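Local coordinates for protein minor fimbrium tip subunit Mfa3 (Porphyromonas gingivalis ATCC 33277, PDB 5NF4) that forms part of the tip of the minor fimbriae, filamentous pili that mediate biofilm formation and adhesion to host cells and other oral bacteria, at residues A[211-217]-A[275-281]; A[84-89]-A[122-126]; A[67-72]-A[95-100]. All blocks are in the same frame, centred on the assembly; numbering follows the deposited sequence.

How the contacts relate
From the N terminus, contact 3 opens first, at 67-72. The chain then runs through 84-89, the first half of contact 2. It closes contact 3 at 95-100 and contact 2 at 122-126, and these two contacts cross. Contact 3 joins the starts of strands 71-78 and 99-106. Contact 2 sets helix 122-126 against strand 84-91, the neighbour of 71-78. The two touch where F89 CZ lies 3.7 Å from S71 CB. Contact 1 follows in series, pairing strands 210-216 and 277-282. It lies on the other side of the chain's centre from contact 2, with centres about 40 Å apart.

Contact 1 of 3, residues A[211-217]-A[275-281]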
loop_
_atom_site.group_PDB
_atom_site.type_symbol
_atom_site.label_atom_id
_atom_site.label_comp_id
_atom_site.label_asym_id
_atom_site.label_seq_id
_atom_site.Cartn_x
_atom_site.Cartn_y
_atom_site.Cartn_z
ATOM N N GLN A 211 12.011 18.911 -16.790
ATOM C CA GLN A 211 13.169 18.071 -17.059
ATOM C C GLN A 211 12.997 16.729 -16.363
ATOM O O GLN A 211 13.234 15.680 -16.948
ATOM C CB GLN A 211 14.449 18.749 -16.589
ATOM C CG GLN A 211 15.688 17.921 -16.785
ATOM C CD GLN A 211 16.901 18.573 -16.167
ATOM O OE1 GLN A 211 17.190 19.745 -16.420
ATOM N NE2 GLN A 211 17.610 17.823 -15.328
ATOM N N LYS A 212 12.582 16.757 -15.107
ATOM C CA LYS A 212 12.310 15.507 -14.414
ATOM C C LYS A 212 11.580 15.670 -13.111
ATOM O O LYS A 212 11.493 16.766 -12.553
ATOM C CB LYS A 212 13.598 14.741 -14.138
ATOM C CG LYS A 212 14.510 15.390 -13.155
ATOM C CD LYS A 212 15.638 14.416 -12.841
ATOM C CE LYS A 212 16.763 15.054 -12.093
ATOM N NZ LYS A 212 17.850 14.071 -11.836
ATOM N N ILE A 213 11.097 14.530 -12.628
ATOM C CA ILE A 213 10.354 14.430 -11.395
ATOM C C ILE A 213 10.918 13.281 -10.579
ATOM O O ILE A 213 11.072 12.177 -11.091
ATOM C CB ILE A 213 8.851 14.151 -11.615
ATOM C CG1 ILE A 213 8.254 15.081 -12.661
ATOM C CG2 ILE A 213 8.110 14.233 -10.264
ATOM C CD1 ILE A 213 6.775 14.801 -12.932
ATOM N N GLU A 214 11.201 13.546 -9.312
ATOM C CA GLU A 214 11.760 12.556 -8.401
ATOM C C GLU A 214 10.950 12.469 -7.125
ATOM O O GLU A 214 10.611 13.488 -6.538
ATOM C CB GLU A 214 13.194 12.910 -8.003
ATOM C CG GLU A 214 14.198 12.859 -9.117
ATOM C CD GLU A 214 15.494 13.562 -8.747
ATOM O OE1 GLU A 214 15.487 14.813 -8.652
ATOM O OE2 GLU A 214 16.509 12.868 -8.547
ATOM N N LEU A 215 10.722 11.249 -6.666
ATOM C CA LEU A 215 10.190 10.989 -5.330
ATOM C C LEU A 215 11.327 10.823 -4.333
ATOM O O LEU A 215 12.219 10.000 -4.531
ATOM C CB LEU A 215 9.321 9.735 -5.352
ATOM C CG LEU A 215 8.914 9.154 -3.991
ATOM C CD1 LEU A 215 8.043 10.093 -3.162
ATOM C CD2 LEU A 215 8.238 7.846 -4.239
ATOM N N CYS A 216 11.287 11.625 -3.267
ATOM C CA CYS A 216 12.345 11.671 -2.278
ATOM C C CYS A 216 11.845 11.257 -0.882
ATOM O O CYS A 216 10.675 11.503 -0.531
ATOM C CB CYS A 216 12.933 13.071 -2.213
ATOM S SG CYS A 216 13.650 13.571 -3.821
ATOM N N ASN A 217 12.766 10.677 -0.102
ATOM C CA ASN A 217 12.551 10.217 1.285
ATOM C C ASN A 217 11.557 9.067 1.395
ATOM O O ASN A 217 10.977 8.857 2.449
ATOM C CB ASN A 217 12.071 11.341 2.211
ATOM C CG ASN A 217 13.132 12.394 2.490
ATOM O OD1 ASN A 217 14.321 12.246 2.173
ATOM N ND2 ASN A 217 12.681 13.496 3.067
ATOM N N ILE A 275 9.349 12.926 5.958
ATOM C CA ILE A 275 8.336 13.424 5.044
ATOM C C ILE A 275 8.687 13.038 3.604
ATOM O O ILE A 275 9.782 13.312 3.124
ATOM C CB ILE A 275 8.154 14.970 5.155
ATOM C CG1 ILE A 275 7.632 15.317 6.549
ATOM C CG2 ILE A 275 7.206 15.508 4.052
ATOM C CD1 ILE A 275 7.587 16.819 6.879
ATOM N N ASN A 276 7.739 12.406 2.919
ATOM C CA ASN A 276 7.865 12.129 1.495
ATOM C C ASN A 276 7.577 13.377 0.677
ATOM O O ASN A 276 6.644 14.111 0.974
ATOM C CB ASN A 276 6.889 11.031 1.063
ATOM C CG ASN A 276 7.216 9.674 1.639
ATOM O OD1 ASN A 276 7.704 9.514 2.785
ATOM N ND2 ASN A 276 6.961 8.685 0.845
ATOM N N PHE A 277 8.377 13.644 -0.349
ATOM C CA PHE A 277 8.057 14.747 -1.234
ATOM C C PHE A 277 8.515 14.416 -2.628
ATOM O O PHE A 277 9.360 13.532 -2.806
ATOM C CB PHE A 277 8.721 16.057 -0.758
ATOM C CG PHE A 277 10.236 16.055 -0.816
ATOM C CD1 PHE A 277 10.987 15.498 0.218
ATOM C CD2 PHE A 277 10.921 16.674 -1.872
ATOM C CE1 PHE A 277 12.391 15.522 0.189
ATOM C CE2 PHE A 277 12.289 16.696 -1.895
ATOM C CZ PHE A 277 13.035 16.141 -0.866
ATOM N N PHE A 278 7.958 15.112 -3.616
ATOM C CA PHE A 278 8.488 14.973 -4.955
ATOM C C PHE A 278 9.094 16.298 -5.373
ATOM O O PHE A 278 8.665 17.377 -4.955
ATOM C CB PHE A 278 7.455 14.445 -5.976
ATOM C CG PHE A 278 6.238 15.304 -6.199
ATOM C CD1 PHE A 278 6.200 16.217 -7.235
ATOM C CD2 PHE A 278 5.087 15.120 -5.443
ATOM C CE1 PHE A 278 5.049 16.976 -7.486
ATOM C CE2 PHE A 278 3.940 15.884 -5.692
ATOM C CZ PHE A 278 3.920 16.800 -6.708
ATOM N N ARG A 279 10.179 16.156 -6.110
ATOM C CA ARG A 279 10.968 17.278 -6.599
ATOM C C ARG A 279 10.811 17.443 -8.099
ATOM O O ARG A 279 11.113 16.528 -8.863
ATOM C CB ARG A 279 12.419 17.044 -6.225
ATOM C CG ARG A 279 13.378 17.987 -6.891
ATOM C CD ARG A 279 14.762 17.812 -6.309
ATOM N NE ARG A 279 14.834 18.318 -4.942
ATOM C CZ ARG A 279 15.531 17.758 -3.955
ATOM N NH1 ARG A 279 16.214 16.633 -4.153
ATOM N NH2 ARG A 279 15.533 18.331 -2.753
ATOM N N LEU A 280 10.343 18.619 -8.521
ATOM C CA LEU A 280 10.211 18.932 -9.933
ATOM C C LEU A 280 11.349 19.799 -10.318
ATOM O O LEU A 280 11.535 20.851 -9.721
ATOM C CB LEU A 280 8.918 19.678 -10.229
ATOM C CG LEU A 280 7.607 19.073 -9.760
ATOM C CD1 LEU A 280 6.561 20.141 -9.931
ATOM C CD2 LEU A 280 7.278 17.862 -10.586
ATOM N N THR A 281 12.082 19.369 -11.337
ATOM C CA THR A 281 13.152 20.156 -11.904
ATOM C C THR A 281 12.803 20.577 -13.309
ATOM O O THR A 281 12.443 19.733 -14.146
ATOM C CB THR A 281 14.462 19.374 -11.922
ATOM O OG1 THR A 281 14.782 19.016 -10.584
ATOM C CG2 THR A 281 15.598 20.223 -12.487
HETATM O O HOH W 1 13.670 16.411 -10.003
#
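Strands 210-216 and 277-282 pair antiparallel here, with a classic beta bulge where Q211 and K212 both face T281. The axes of the two strand segments run at 161°. T281 O accepts from both Q211 N and K212 N. E214 with R279 and C216 with F277 are further hydrogen-bonded pairs.

One face of the ladder is apolar. I213 and L280 lie side by side there, with I213 CG1 3.6 Å from L280 CD2. I213 CG2 also approaches the F278 ring obliquely. L240 and W249 touch I213 on this buried side, and Y328 meets the F278 ring edge-to-face.

The other face carries C216 and F277. F277 CG sits between its backbone N and carbonyl carbon (chi1 66°), which turns the ring across to the neighbouring strand. C216 CB lies over the ring face, 3.6 Å from the centroid, as a CH-pi contact. C216 SG is oblique to the same ring. N217 ND2 comes to the ring edge, with amide and ring planes 85° apart. It donates to I275 O at 2.9 Å and also to E271 O.

The E214 and R279 side chains lie side by side, but their charged ends do not meet. E214 OE1 is 4.9 Å from R279 NH1, while R279 NE forms a salt bridge with D289. A water links E214 OE1, R279 O and T281 OG1. The chemistry implies a two-faced ladder: apolar packing on the I213 side, and a mixed aromatic and charged row on the other, where D289 holds the R279 guanidinium and a water bridges E214 and T281.

Contact 2 of 3, residues A[84-89]-A[122-126]; sequences KVAEHF and MQTAM
F89 and Q123 meet as a stack of ring and amide, their planes 19° apart, although the two side chains cross at about a right angle. Q123 CB sits over the centre of the ring, 3.9 Å from the centroid, and makes a CH-pi contact. Beyond it the extended chain carries the amide over one side of the ring, with Q123 CD 3.6 Å from F89 CD2. F89 CG is anti to the backbone N (chi1 -179°), which sends the ring out from the strand to the helix.

M126 enters beside this stack. Its SD is 5.3 Å from the F89 ring centroid and oblique to it, a Met-aromatic contact. Its methyl CE runs on to E87, which comes from the opposite direction, and lies 3.5 Å from E87 OE1.

K84 NZ forms a salt bridge with E87 OE1 at 2.8 Å, approaching from above the carboxylate plane. K84 NZ also donates to I129 O. Helix 122-126 covers this part of strand 84-91 through Q123 and M126, and its M122 packs on F138 of helix 132-140. The chemistry implies a seam of F89 ring, Q123 amide and M126 thioether, bordered by a lysine-glutamate pair that probably steadies the carboxylate beside the M126 methyl.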
loop_
_atom_site.group_PDB
_atom_site.type_symbol
_atom_site.label_atom_id
_atom_site.label_comp_id
_atom_site.label_asym_id
_atom_site.label_seq_id
_atom_site.Cartn_x
_atom_site.Cartn_y
_atom_site.Cartn_z
ATOM N N LYS A 84 -2.896 -23.088 14.816
ATOM C CA LYS A 84 -3.183 -23.065 13.375
ATOM C C LYS A 84 -4.261 -24.068 13.078
ATOM O O LYS A 84 -4.112 -25.240 13.412
ATOM C CB LYS A 84 -1.931 -23.377 12.550
ATOM C CG LYS A 84 -2.144 -23.262 11.056
ATOM C CD LYS A 84 -0.952 -22.582 10.338
ATOM C CE LYS A 84 0.343 -23.365 10.479
ATOM N NZ LYS A 84 1.381 -23.097 9.398
ATOM N N VAL A 85 -5.363 -23.622 12.479
ATOM C CA VAL A 85 -6.471 -24.552 12.185
ATOM C C VAL A 85 -6.765 -24.748 10.695
ATOM O O VAL A 85 -7.548 -25.625 10.331
ATOM C CB VAL A 85 -7.755 -24.114 12.896
ATOM C CG1 VAL A 85 -7.549 -24.152 14.409
ATOM C CG2 VAL A 85 -8.215 -22.745 12.439
ATOM N N ALA A 86 -6.115 -23.984 9.824
ATOM C CA ALA A 86 -6.244 -24.211 8.382
ATOM C C ALA A 86 -5.219 -23.350 7.668
ATOM O O ALA A 86 -4.805 -22.343 8.202
ATOM C CB ALA A 86 -7.648 -23.868 7.873
ATOM N N GLU A 87 -4.822 -23.757 6.475
ATOM C CA GLU A 87 -3.996 -22.892 5.645
ATOM C C GLU A 87 -4.155 -23.315 4.210
ATOM O O GLU A 87 -4.564 -24.454 3.900
ATOM C CB GLU A 87 -2.531 -22.922 6.097
ATOM C CG GLU A 87 -1.794 -24.197 5.872
ATOM C CD GLU A 87 -0.371 -24.169 6.446
ATOM O OE1 GLU A 87 0.053 -23.117 6.979
ATOM O OE2 GLU A 87 0.330 -25.197 6.357
ATOM N N HIS A 88 -3.875 -22.388 3.309
ATOM C CA HIS A 88 -4.071 -22.634 1.900
ATOM C C HIS A 88 -3.102 -21.786 1.105
ATOM O O HIS A 88 -2.840 -20.654 1.476
ATOM C CB HIS A 88 -5.500 -22.297 1.468
ATOM C CG HIS A 88 -5.771 -22.636 0.048
ATOM N ND1 HIS A 88 -6.366 -23.822 -0.329
ATOM C CD2 HIS A 88 -5.486 -21.977 -1.097
ATOM C CE1 HIS A 88 -6.462 -23.861 -1.644
ATOM N NE2 HIS A 88 -5.914 -22.764 -2.134
ATOM N N PHE A 89 -2.602 -22.339 0.005
ATOM C CA PHE A 89 -1.728 -21.549 -0.862
ATOM C C PHE A 89 -2.227 -21.602 -2.307
ATOM O O PHE A 89 -2.573 -22.678 -2.834
ATOM C CB PHE A 89 -0.281 -22.037 -0.757
ATOM C CG PHE A 89 0.659 -21.253 -1.599
ATOM C CD1 PHE A 89 1.094 -20.025 -1.178
ATOM C CD2 PHE A 89 1.077 -21.746 -2.828
ATOM C CE1 PHE A 89 1.995 -19.268 -1.973
ATOM C CE2 PHE A 89 1.958 -21.012 -3.629
ATOM C CZ PHE A 89 2.395 -19.774 -3.204
ATOM N N MET A 122 6.513 -17.361 -0.033
ATOM C CA MET A 122 5.562 -17.426 1.048
ATOM C C MET A 122 5.173 -18.868 1.374
ATOM O O MET A 122 4.904 -19.180 2.540
ATOM C CB MET A 122 4.317 -16.601 0.708
ATOM C CG MET A 122 3.349 -16.489 1.840
ATOM S SD MET A 122 4.035 -15.640 3.247
ATOM C CE MET A 122 3.045 -16.364 4.551
ATOM N N GLN A 123 5.163 -19.754 0.377
ATOM C CA GLN A 123 4.730 -21.123 0.646
ATOM C C GLN A 123 5.673 -21.800 1.645
ATOM O O GLN A 123 5.236 -22.486 2.576
ATOM C CB GLN A 123 4.645 -21.955 -0.644
ATOM C CG GLN A 123 3.909 -23.252 -0.422
ATOM C CD GLN A 123 3.652 -24.019 -1.692
ATOM O OE1 GLN A 123 4.325 -23.842 -2.701
ATOM N NE2 GLN A 123 2.685 -24.906 -1.633
ATOM N N THR A 124 6.968 -21.599 1.446
ATOM C CA THR A 124 7.985 -22.098 2.353
ATOM C C THR A 124 7.849 -21.430 3.735
ATOM O O THR A 124 8.026 -22.085 4.762
ATOM C CB THR A 124 9.395 -21.827 1.759
ATOM O OG1 THR A 124 9.542 -22.573 0.540
ATOM C CG2 THR A 124 10.500 -22.208 2.741
ATOM N N ALA A 125 7.546 -20.134 3.736
ATOM C CA ALA A 125 7.392 -19.354 4.988
ATOM C C ALA A 125 6.281 -19.920 5.874
ATOM O O ALA A 125 6.332 -19.809 7.094
ATOM C CB ALA A 125 7.092 -17.905 4.688
ATOM N N MET A 126 5.244 -20.473 5.251
ATOM C CA MET A 126 4.108 -20.948 6.005
ATOM C C MET A 126 4.522 -22.032 7.003
ATOM O O MET A 126 3.927 -22.155 8.083
ATOM C CB MET A 126 3.026 -21.478 5.039
ATOM C CG MET A 126 2.352 -20.381 4.236
ATOM S SD MET A 126 1.370 -21.028 2.848
ATOM C CE MET A 126 -0.022 -21.560 3.818
#

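Contact 3 of 3, residues A[67-72]-A[95-100]; sequences DRVHSL and SGTSTY
Y100 CG is anti to its carbonyl carbon (chi1 -74°), and this directs the ring toward V69. V69 CG1 is anti to the backbone N (chi1 -175°) and meets the ring at its edge, in plane. In the N-terminal part of this beta-rich protein of the fimbrillin superfamily (FimB/Mfa2 family), they join the loop before strand 71-78 to the start of strand 99-106. These two strands are not paired with each other in the sheet. V69 CG1 is 3.6 Å from Y100 CE2. L72 approaches the same ring obliquely: its CD2 lies 4.1 Å from Y100 CD2, and the two side chains slide past each other in opposite directions.

The phenol end is polar. Y100 OH donates to V69 O at 2.8 Å, from a position tilted 27° from the carbonyl plane. V69 N also donates to T97 O at 2.8 Å. Residue V69 is thereby held through both its N-H and its carbonyl.

R68 extends along the other segment. G96 CA lies over one face of its guanidinium, and G96 CA is also 3.9 Å from R68 CD. R68 NH1 is close to S95 O, but the angle is too poor for a hydrogen bond. The arginine instead donates from NH1 to N155 O. H70 NE2 donates to the same carbonyl, so both side chains share it.

N118 bonds R68 O and H70 N, and D67 forms a salt bridge with R194. Within 95-100, T97 OG1 donates to T99 O at 2.8 Å, in the carbonyl plane and on a lone pair.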
loop_
_atom_site.group_PDB
_atom_site.type_symbol
_atom_site.label_atom_id
_atom_site.label_comp_id
_atom_site.label_asym_id
_atom_site.label_seq_id
_atom_site.Cartn_x
_atom_site.Cartn_y
_atom_site.Cartn_z
ATOM N N ASP A 67 -2.765 -4.730 -10.157
ATOM C CA ASP A 67 -3.866 -5.498 -9.562
ATOM C C ASP A 67 -3.608 -6.996 -9.483
ATOM O O ASP A 67 -4.438 -7.747 -8.972
ATOM C CB ASP A 67 -5.135 -5.258 -10.386
ATOM C CG ASP A 67 -5.463 -3.792 -10.531
ATOM O OD1 ASP A 67 -5.185 -3.026 -9.585
ATOM O OD2 ASP A 67 -5.994 -3.399 -11.586
ATOM N N ARG A 68 -2.487 -7.445 -10.026
ATOM C CA ARG A 68 -2.274 -8.878 -10.194
ATOM C C ARG A 68 -1.895 -9.519 -8.888
ATOM O O ARG A 68 -1.059 -9.004 -8.151
ATOM C CB ARG A 68 -1.193 -9.151 -11.237
ATOM C CG ARG A 68 -1.710 -9.143 -12.657
ATOM C CD ARG A 68 -0.626 -9.465 -13.667
ATOM N NE ARG A 68 -1.066 -9.181 -15.033
ATOM C CZ ARG A 68 -0.457 -9.618 -16.130
ATOM N NH1 ARG A 68 0.624 -10.387 -16.042
ATOM N NH2 ARG A 68 -0.945 -9.298 -17.322
ATOM N N VAL A 69 -2.544 -10.645 -8.601
ATOM C CA VAL A 69 -2.216 -11.439 -7.447
ATOM C C VAL A 69 -1.646 -12.753 -7.957
ATOM O O VAL A 69 -2.390 -13.636 -8.377
ATOM C CB VAL A 69 -3.443 -11.705 -6.556
ATOM C CG1 VAL A 69 -3.014 -12.447 -5.297
ATOM C CG2 VAL A 69 -4.146 -10.388 -6.200
ATOM N N HIS A 70 -0.325 -12.871 -7.864
ATOM C CA HIS A 70 0.438 -14.008 -8.388
ATOM C C HIS A 70 0.467 -15.199 -7.443
ATOM O O HIS A 70 0.526 -16.343 -7.874
ATOM C CB HIS A 70 1.875 -13.568 -8.663
ATOM C CG HIS A 70 1.982 -12.557 -9.755
ATOM N ND1 HIS A 70 1.955 -11.199 -9.516
ATOM C CD2 HIS A 70 2.075 -12.707 -11.097
ATOM C CE1 HIS A 70 2.052 -10.560 -10.670
ATOM N NE2 HIS A 70 2.120 -11.451 -11.645
ATOM N N SER A 71 0.479 -14.902 -6.158
ATOM C CA SER A 71 0.374 -15.927 -5.131
ATOM C C SER A 71 -0.425 -15.389 -3.973
ATOM O O SER A 71 -0.448 -14.191 -3.727
ATOM C CB SER A 71 1.749 -16.378 -4.650
ATOM O OG SER A 71 2.381 -15.341 -3.912
ATOM N N LEU A 72 -1.074 -16.288 -3.246
ATOM C CA LEU A 72 -1.881 -15.910 -2.109
ATOM C C LEU A 72 -1.835 -16.997 -1.044
ATOM O O LEU A 72 -2.244 -18.124 -1.305
ATOM C CB LEU A 72 -3.332 -15.674 -2.548
ATOM C CG LEU A 72 -4.303 -15.317 -1.419
ATOM C CD1 LEU A 72 -3.932 -13.967 -0.806
ATOM C CD2 LEU A 72 -5.741 -15.348 -1.917
ATOM N N SER A 95 -1.493 -15.870 -16.986
ATOM C CA SER A 95 -0.544 -14.775 -17.159
ATOM C C SER A 95 -0.555 -13.902 -15.910
ATOM O O SER A 95 0.467 -13.330 -15.519
ATOM C CB SER A 95 -0.895 -13.952 -18.401
ATOM O OG SER A 95 -2.273 -13.619 -18.428
ATOM N N GLY A 96 -1.725 -13.824 -15.282
ATOM C CA GLY A 96 -1.892 -13.081 -14.050
ATOM C C GLY A 96 -3.355 -12.823 -13.742
ATOM O O GLY A 96 -4.021 -12.087 -14.470
ATOM N N THR A 97 -3.852 -13.430 -12.666
ATOM C CA THR A 97 -5.224 -13.194 -12.214
ATOM C C THR A 97 -5.264 -12.145 -11.110
ATOM O O THR A 97 -4.237 -11.803 -10.530
ATOM C CB THR A 97 -5.904 -14.503 -11.721
ATOM O OG1 THR A 97 -7.205 -14.205 -11.195
ATOM C CG2 THR A 97 -5.083 -15.194 -10.645
ATOM N N SER A 98 -6.443 -11.595 -10.847
ATOM C CA SER A 98 -6.590 -10.632 -9.749
ATOM C C SER A 98 -7.474 -11.196 -8.653
ATOM O O SER A 98 -7.716 -10.540 -7.642
ATOM C CB SER A 98 -7.200 -9.322 -10.241
ATOM O OG SER A 98 -8.579 -9.504 -10.553
ATOM N N THR A 99 -7.976 -12.405 -8.875
ATOM C CA THR A 99 -8.911 -13.029 -7.938
ATOM C C THR A 99 -8.661 -14.525 -7.787
ATOM O O THR A 99 -8.306 -15.200 -8.762
ATOM C CB THR A 99 -10.363 -12.858 -8.398
ATOM O OG1 THR A 99 -10.565 -13.646 -9.575
ATOM C CG2 THR A 99 -10.690 -11.399 -8.709
ATOM N N TYR A 100 -8.908 -15.031 -6.574
ATOM C CA TYR A 100 -8.832 -16.454 -6.265
ATOM C C TYR A 100 -10.121 -16.878 -5.613
ATOM O O TYR A 100 -10.648 -16.176 -4.762
ATOM C CB TYR A 100 -7.643 -16.764 -5.344
ATOM C CG TYR A 100 -6.335 -16.693 -6.089
ATOM C CD1 TYR A 100 -5.930 -17.726 -6.921
ATOM C CD2 TYR A 100 -5.535 -15.573 -6.006
ATOM C CE1 TYR A 100 -4.743 -17.648 -7.619
ATOM C CE2 TYR A 100 -4.359 -15.485 -6.696
ATOM C CZ TYR A 100 -3.963 -16.519 -7.502
ATOM O OH TYR A 100 -2.775 -16.417 -8.197
#